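Local coordinates for DUF1116 domain-containing protein (Enterococcus faecalis, PDB 3CLQ) that is of uncharacterised function but belongs to the AllG family, named for a subunit of oxamate carbamoyltransferase, and may have a related role, at residues D165-T168 / F169-E172; A204-P207 / Y208-T212; L338-S341 / K342-E346. All coordinates share one frame; numbering follows the deposited sequence.

Contact 1: residues D165-T168 / F169-E172; sequences DAMT and FCPE
Phe169 and Cys170 turn back on the last turn of helix 146-168 through backbone hydrogen bonds. Phe169 N donates to Ala166 O over 3.1 Å. It comes from above the carbonyl plane, 55° out of it, and the bond is bent. A second bond, from Cys170 N to Met167 O, is weak. Both span three residues, so the chain tightens as it leaves the helix.

The carbonyl of Asp165 has two donors, both from Thr168. The backbone N of Thr168 lies 3.1 Å from Asp165 O. The hydroxyl OG1 of Thr168 gives a further hydrogen bond to Asp165 O at 3.0 Å, in the carbonyl plane and on a lone pair. OG1 can reach it because it sits between its own backbone N and carbonyl carbon, chi1 76°.

The ring of Phe169 adds packing. Its edge faces the carbonyl oxygens of Asp165 and Ala166, with CD1 3.5 Å from Asp165 O. The ring lies obliquely to the Thr168 side chain.

Apolar contact is sparse. The selenomethionine Met167 brings its methyl CE within 4.4 Å of Cys170 SG. Met167 otherwise packs on Leu205 of helix 195-210 and on Leu28 and Phe31 of strand 26-33.

The contact is the C-terminal end of a helix and the start of the loop to strand 174-175. As the chain leaves the helix, Phe169 N and Cys170 N serve carbonyls three residues back. Pro171 has no N-H to offer Met167 O, and Asp165 O is satisfied by both donors of Thr168.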
loop_
_atom_site.group_PDB
_atom_site.type_symbol
_atom_site.label_atom_id
_atom_site.label_comp_id
_atom_site.label_asym_id
_atom_site.label_seq_id
_atom_site.Cartn_x
_atom_site.Cartn_y
_atom_site.Cartn_z
ATOM N N ASP B 165 -19.824 16.301 -4.766
ATOM C CA ASP B 165 -20.484 15.840 -5.973
ATOM C C ASP B 165 -20.075 14.393 -6.303
ATOM O O ASP B 165 -20.911 13.545 -6.617
ATOM C CB ASP B 165 -20.198 16.800 -7.132
ATOM C CG ASP B 165 -20.879 18.168 -6.945
ATOM O OD1 ASP B 165 -20.942 18.946 -7.932
ATOM O OD2 ASP B 165 -21.362 18.470 -5.816
ATOM N N ALA B 166 -18.789 14.097 -6.193
ATOM C CA ALA B 166 -18.327 12.752 -6.449
ATOM C C ALA B 166 -19.059 11.725 -5.575
ATOM O O ALA B 166 -19.429 10.650 -6.038
ATOM C CB ALA B 166 -16.840 12.679 -6.224
HETATM N N MSE B 167 -19.273 12.046 -4.306
HETATM C CA MSE B 167 -19.850 11.046 -3.424
HETATM C C MSE B 167 -21.343 10.802 -3.667
HETATM O O MSE B 167 -21.891 9.799 -3.190
HETATM C CB MSE B 167 -19.561 11.362 -1.962
HETATM C CG MSE B 167 -18.100 11.301 -1.622
HETATM SE SE MSE B 167 -17.368 9.462 -1.799
HETATM C CE MSE B 167 -18.319 8.661 -0.258
ATOM N N THR B 168 -22.009 11.687 -4.414
ATOM C CA THR B 168 -23.402 11.396 -4.788
ATOM C C THR B 168 -23.490 10.309 -5.865
ATOM O O THR B 168 -24.538 9.680 -6.017
ATOM C CB THR B 168 -24.221 12.643 -5.252
ATOM O OG1 THR B 168 -23.836 13.009 -6.581
ATOM C CG2 THR B 168 -24.045 13.823 -4.304
ATOM N N PHE B 169 -22.405 10.109 -6.614
ATOM C CA PHE B 169 -22.294 9.000 -7.567
ATOM C C PHE B 169 -21.880 7.707 -6.869
ATOM O O PHE B 169 -21.452 6.757 -7.518
ATOM C CB PHE B 169 -21.295 9.323 -8.692
ATOM C CG PHE B 169 -21.794 10.350 -9.668
ATOM C CD1 PHE B 169 -21.517 11.701 -9.487
ATOM C CD2 PHE B 169 -22.576 9.976 -10.751
ATOM C CE1 PHE B 169 -22.003 12.653 -10.372
ATOM C CE2 PHE B 169 -23.043 10.913 -11.625
ATOM C CZ PHE B 169 -22.760 12.258 -11.432
ATOM N N CYS B 170 -22.010 7.659 -5.551
ATOM C CA CYS B 170 -21.492 6.519 -4.806
ATOM C C CYS B 170 -22.349 6.241 -3.599
ATOM O O CYS B 170 -21.947 6.509 -2.478
ATOM C CB CYS B 170 -20.051 6.784 -4.361
ATOM S SG CYS B 170 -19.384 5.591 -3.157
ATOM N N PRO B 171 -23.507 5.632 -3.821
ATOM C CA PRO B 171 -24.581 5.604 -2.834
ATOM C C PRO B 171 -24.345 4.529 -1.780
ATOM O O PRO B 171 -24.999 4.525 -0.741
ATOM C CB PRO B 171 -25.806 5.250 -3.671
ATOM C CG PRO B 171 -25.246 4.402 -4.805
ATOM C CD PRO B 171 -23.819 4.855 -5.036
ATOM N N GLU B 172 -23.423 3.621 -2.064
ATOM C CA GLU B 172 -23.028 2.579 -1.123
ATOM C C GLU B 172 -22.029 3.100 -0.084
ATOM O O GLU B 172 -21.825 2.482 0.963
ATOM C CB GLU B 172 -22.367 1.433 -1.885
ATOM C CG GLU B 172 -21.056 1.855 -2.615
ATOM C CD GLU B 172 -21.270 2.306 -4.090
ATOM O OE1 GLU B 172 -22.174 3.166 -4.368
ATOM O OE2 GLU B 172 -20.516 1.792 -4.967
#

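Contact 2: residues A204-P207 / Y208-T212; sequences ALTP and YMVQT
Tyr208 lies against the turn before it, near the C-terminal end of helix 195-210. Its CB is 3.6 Å from Leu205 O. With chi1 -51°, CG swings to the side of its own backbone N, away from the carbonyl carbon, and the ring lies back along the helix. CD1 is the ring atom turned to Pro207, whose CB lies over one face of the ring. On the other side of the ring, CD2 is 3.5 Å from Ala204 O. CE2 comes closer to Ala204 O, at 3.4 Å. The oxygens of Ala204 and Leu205 both approach the ring obliquely. The tip, OH, packs near OE2 of Glu172 in the loop after helix 146-168.

Two straight backbone bonds hold this turn. Met209 N donates to Leu205 O, and Val210 N donates to Thr206 O over 3.0 Å; both run nearly along the C=O axis. Pro207 has no N-H, so its nitrogen makes no bond to the turn before, and the helix is kinked there. Thr206 and Val210 lie side by side, their CG2 methyls 4.2 Å apart. The hydroxyl of Thr206 bonds to Val202 O. Leu205 CB meets the selenium of selenomethionine Met209 at 4.4 Å.

The turn is enclosed by several elements. Tyr208 and Met209 face Ala166 and Leu162 of helix 146-168, respectively. Thr206 and Met209 touch helix 216-226. Phe223 of the second subunit packs on Thr206 and Val210, and Arg216 of the second subunit bonds to Val210 O, so this helix end also lies at the dimer interface.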
loop_
_atom_site.group_PDB
_atom_site.type_symbol
_atom_site.label_atom_id
_atom_site.label_comp_id
_atom_site.label_asym_id
_atom_site.label_seq_id
_atom_site.Cartn_x
_atom_site.Cartn_y
_atom_site.Cartn_z
ATOM N N ALA B 204 -10.032 4.989 -5.011
ATOM C CA ALA B 204 -11.444 4.691 -4.922
ATOM C C ALA B 204 -12.273 5.925 -5.306
ATOM O O ALA B 204 -13.353 5.804 -5.881
ATOM C CB ALA B 204 -11.795 4.210 -3.532
ATOM N N LEU B 205 -11.768 7.111 -4.993
ATOM C CA LEU B 205 -12.461 8.347 -5.350
ATOM C C LEU B 205 -12.471 8.687 -6.846
ATOM O O LEU B 205 -13.424 9.291 -7.324
ATOM C CB LEU B 205 -11.859 9.532 -4.597
ATOM C CG LEU B 205 -12.188 9.685 -3.112
ATOM C CD1 LEU B 205 -11.405 10.848 -2.545
ATOM C CD2 LEU B 205 -13.687 9.917 -2.913
ATOM N N THR B 206 -11.414 8.336 -7.577
ATOM C CA THR B 206 -11.276 8.796 -8.951
ATOM C C THR B 206 -12.504 8.536 -9.823
ATOM O O THR B 206 -13.031 9.464 -10.436
ATOM C CB THR B 206 -10.034 8.195 -9.644
ATOM O OG1 THR B 206 -8.835 8.758 -9.090
ATOM C CG2 THR B 206 -10.069 8.471 -11.140
ATOM N N PRO B 207 -12.968 7.276 -9.890
ATOM C CA PRO B 207 -14.086 6.960 -10.787
ATOM C C PRO B 207 -15.255 7.940 -10.585
ATOM O O PRO B 207 -15.865 8.407 -11.536
ATOM C CB PRO B 207 -14.506 5.544 -10.351
ATOM C CG PRO B 207 -13.349 4.976 -9.596
ATOM C CD PRO B 207 -12.486 6.102 -9.127
ATOM N N TYR B 208 -15.546 8.242 -9.331
ATOM C CA TYR B 208 -16.633 9.151 -8.986
ATOM C C TYR B 208 -16.354 10.606 -9.352
ATOM O O TYR B 208 -17.255 11.311 -9.800
ATOM C CB TYR B 208 -16.983 9.018 -7.502
ATOM C CG TYR B 208 -17.204 7.592 -7.095
ATOM C CD1 TYR B 208 -18.002 6.751 -7.855
ATOM C CD2 TYR B 208 -16.588 7.070 -5.965
ATOM C CE1 TYR B 208 -18.191 5.432 -7.505
ATOM C CE2 TYR B 208 -16.769 5.752 -5.597
ATOM C CZ TYR B 208 -17.578 4.940 -6.368
ATOM O OH TYR B 208 -17.768 3.628 -5.990
HETATM N N MSE B 209 -15.120 11.059 -9.170
HETATM C CA MSE B 209 -14.769 12.415 -9.544
HETATM C C MSE B 209 -14.938 12.591 -11.033
HETATM O O MSE B 209 -15.368 13.629 -11.502
HETATM C CB MSE B 209 -13.331 12.757 -9.175
HETATM C CG MSE B 209 -13.023 12.805 -7.688
HETATM SE SE MSE B 209 -11.079 12.885 -7.411
HETATM C CE MSE B 209 -10.741 14.673 -8.018
ATOM N N VAL B 210 -14.592 11.573 -11.789
ATOM C CA VAL B 210 -14.700 11.704 -13.221
ATOM C C VAL B 210 -16.160 11.851 -13.699
ATOM O O VAL B 210 -16.414 12.380 -14.776
ATOM C CB VAL B 210 -13.992 10.533 -13.888
ATOM C CG1 VAL B 210 -14.350 10.434 -15.347
ATOM C CG2 VAL B 210 -12.491 10.690 -13.694
ATOM N N GLN B 211 -17.113 11.412 -12.879
ATOM C CA GLN B 211 -18.524 11.436 -13.259
ATOM C C GLN B 211 -19.152 12.806 -12.985
ATOM O O GLN B 211 -20.353 13.028 -13.148
ATOM C CB GLN B 211 -19.279 10.352 -12.506
ATOM C CG GLN B 211 -19.242 9.018 -13.201
ATOM C CD GLN B 211 -19.900 7.934 -12.389
ATOM O OE1 GLN B 211 -19.225 7.184 -11.687
ATOM N NE2 GLN B 211 -21.223 7.853 -12.458
ATOM N N THR B 212 -18.288 13.723 -12.595
ATOM C CA THR B 212 -18.676 14.989 -12.041
ATOM C C THR B 212 -18.685 16.012 -13.169
ATOM O O THR B 212 -18.272 15.708 -14.292
ATOM C CB THR B 212 -17.669 15.351 -10.956
ATOM O OG1 THR B 212 -18.357 15.759 -9.779
ATOM C CG2 THR B 212 -16.707 16.407 -11.425
#

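Contact 3: residues L338-S341 / K342-E346; sequences LNYS and KEMLE
The C-terminal part of helix 334-343 forms this contact, where the i to i+4 bonds give way to a less regular turn. Leu338 and Lys342, Asn339 and Glu343, and Tyr340 and Met344 are each four residues apart. Each pair has a backbone hydrogen bond from the later N to the earlier O. The bond from Lys342 N to Leu338 O is weak, at 3.4 Å. Glu343 N to Asn339 O is firmer at 2.9 Å, and Met344 N to Tyr340 O measures 2.8 Å. In these two the donors are tilted from the carbonyl planes by 24° and 22°. Beyond them the chain keeps helical angles through Glu346 without the regular pattern.

The side chains follow the same spacing. The selenomethionine Met344 lies alongside Tyr340, and the two point the same way. Bends at chi2 and chi3 fold its chain back, which places CE 4.0 Å from Tyr340 CD1, oblique to the ring. Met344 also packs on Phe318, Met379 and Pro366, the last in strand 363-369. It is buried, whereas Asn339 is exposed and Glu343 partly so.

Asn339 and Glu343 pass each other with the amide and carboxylate planes steeply inclined. ND2 of Asn339 is 3.8 Å from OE2 of Glu343, too far for a direct bond. On the inner side, Ser341 is buried. Its OG is hydrogen-bonded to Phe318 O and Ala321 N, which ties the helix to the loop between helices 309-313 and 327-330.

Lys342 runs back toward the start of the turn. Its chain is straight until it bends at chi4, 80°, and that bend brings NZ to 4.1 Å from Leu338 CB.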
loop_
_atom_site.group_PDB
_atom_site.type_symbol
_atom_site.label_atom_id
_atom_site.label_comp_id
_atom_site.label_asym_id
_atom_site.label_seq_id
_atom_site.Cartn_x
_atom_site.Cartn_y
_atom_site.Cartn_z
ATOM N N LEU B 338 7.740 -4.260 17.630
ATOM C CA LEU B 338 6.997 -5.510 17.716
ATOM C C LEU B 338 6.533 -5.645 19.141
ATOM O O LEU B 338 5.403 -6.001 19.415
ATOM C CB LEU B 338 7.888 -6.707 17.384
ATOM C CG LEU B 338 8.508 -6.716 15.987
ATOM C CD1 LEU B 338 9.153 -8.072 15.644
ATOM C CD2 LEU B 338 7.461 -6.325 14.961
ATOM N N ASN B 339 7.433 -5.339 20.054
ATOM C CA ASN B 339 7.218 -5.562 21.454
ATOM C C ASN B 339 6.115 -4.718 22.071
ATOM O O ASN B 339 5.425 -5.166 22.989
ATOM C CB ASN B 339 8.519 -5.265 22.167
ATOM C CG ASN B 339 8.873 -6.320 23.154
ATOM O OD1 ASN B 339 9.849 -7.061 22.967
ATOM N ND2 ASN B 339 8.069 -6.426 24.212
ATOM N N TYR B 340 5.968 -3.490 21.578
ATOM C CA TYR B 340 5.006 -2.528 22.128
ATOM C C TYR B 340 3.561 -2.917 21.805
ATOM O O TYR B 340 2.651 -2.810 22.646
ATOM C CB TYR B 340 5.287 -1.118 21.587
ATOM C CG TYR B 340 6.158 -0.225 22.463
ATOM C CD1 TYR B 340 5.843 -0.000 23.814
ATOM C CD2 TYR B 340 7.269 0.433 21.930
ATOM C CE1 TYR B 340 6.630 0.833 24.620
ATOM C CE2 TYR B 340 8.059 1.265 22.709
ATOM C CZ TYR B 340 7.739 1.466 24.059
ATOM O OH TYR B 340 8.531 2.304 24.831
ATOM N N SER B 341 3.361 -3.353 20.566
ATOM C CA SER B 341 2.060 -3.787 20.114
ATOM C C SER B 341 1.607 -4.989 20.926
ATOM O O SER B 341 0.427 -5.055 21.285
ATOM C CB SER B 341 2.090 -4.115 18.630
ATOM O OG SER B 341 2.062 -2.930 17.864
ATOM N N LYS B 342 2.531 -5.920 21.217
ATOM C CA LYS B 342 2.255 -7.034 22.134
ATOM C C LYS B 342 1.909 -6.513 23.521
ATOM O O LYS B 342 0.913 -6.909 24.108
ATOM C CB LYS B 342 3.459 -7.945 22.283
ATOM C CG LYS B 342 3.686 -8.949 21.178
ATOM C CD LYS B 342 4.952 -9.776 21.520
ATOM C CE LYS B 342 5.439 -10.656 20.353
ATOM N NZ LYS B 342 6.235 -9.924 19.302
ATOM N N GLU B 343 2.754 -5.637 24.048
ATOM C CA GLU B 343 2.537 -5.077 25.367
ATOM C C GLU B 343 1.142 -4.487 25.522
ATOM O O GLU B 343 0.459 -4.752 26.512
ATOM C CB GLU B 343 3.560 -3.983 25.644
ATOM C CG GLU B 343 4.970 -4.462 25.921
ATOM C CD GLU B 343 5.830 -3.356 26.522
ATOM O OE1 GLU B 343 5.243 -2.452 27.176
ATOM O OE2 GLU B 343 7.079 -3.388 26.348
HETATM N N MSE B 344 0.728 -3.684 24.537
HETATM C CA MSE B 344 -0.514 -2.917 24.623
HETATM C C MSE B 344 -1.754 -3.734 25.010
HETATM O O MSE B 344 -2.778 -3.175 25.392
HETATM C CB MSE B 344 -0.773 -2.148 23.315
HETATM C CG MSE B 344 -0.200 -0.730 23.216
HETATM SE SE MSE B 344 0.180 0.252 24.910
HETATM C CE MSE B 344 2.087 -0.171 25.078
ATOM N N LEU B 345 -1.649 -5.055 24.899
ATOM C CA LEU B 345 -2.740 -5.993 25.170
ATOM C C LEU B 345 -3.122 -6.078 26.647
ATOM O O LEU B 345 -4.225 -6.494 26.986
ATOM C CB LEU B 345 -2.339 -7.400 24.727
ATOM C CG LEU B 345 -2.281 -7.775 23.252
ATOM C CD1 LEU B 345 -1.646 -9.143 23.072
ATOM C CD2 LEU B 345 -3.678 -7.760 22.647
ATOM N N GLU B 346 -2.196 -5.718 27.521
ATOM C CA GLU B 346 -2.431 -5.818 28.958
ATOM C C GLU B 346 -3.239 -4.627 29.409
ATOM O O GLU B 346 -3.842 -4.624 30.483
ATOM C CB GLU B 346 -1.112 -5.845 29.701
ATOM C CG GLU B 346 -0.168 -6.914 29.204
ATOM C CD GLU B 346 1.204 -6.750 29.798
ATOM O OE1 GLU B 346 1.359 -5.941 30.747
ATOM O OE2 GLU B 346 2.138 -7.429 29.322
#

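How the contacts relate
The three contacts come in series along the chain, each at the C-terminal end of a helix. Contacts 1 and 2 are neighbours, with centres 9 Å apart, on helices 146-168 and 195-210. They touch directly: Tyr208 meets Cys170, Gln211 meets Phe169, and Thr212 meets Asp165. Both belong to the part of the chain related to AllG, and contact 2 also reaches the second subunit. Contact 3, on helix 334-343, is remote. Its centre is about 39 Å from that of contact 1 and about 40 Å from that of contact 2. The first two therefore join two helix ends in one region, while the third belongs to a separate part of the fold.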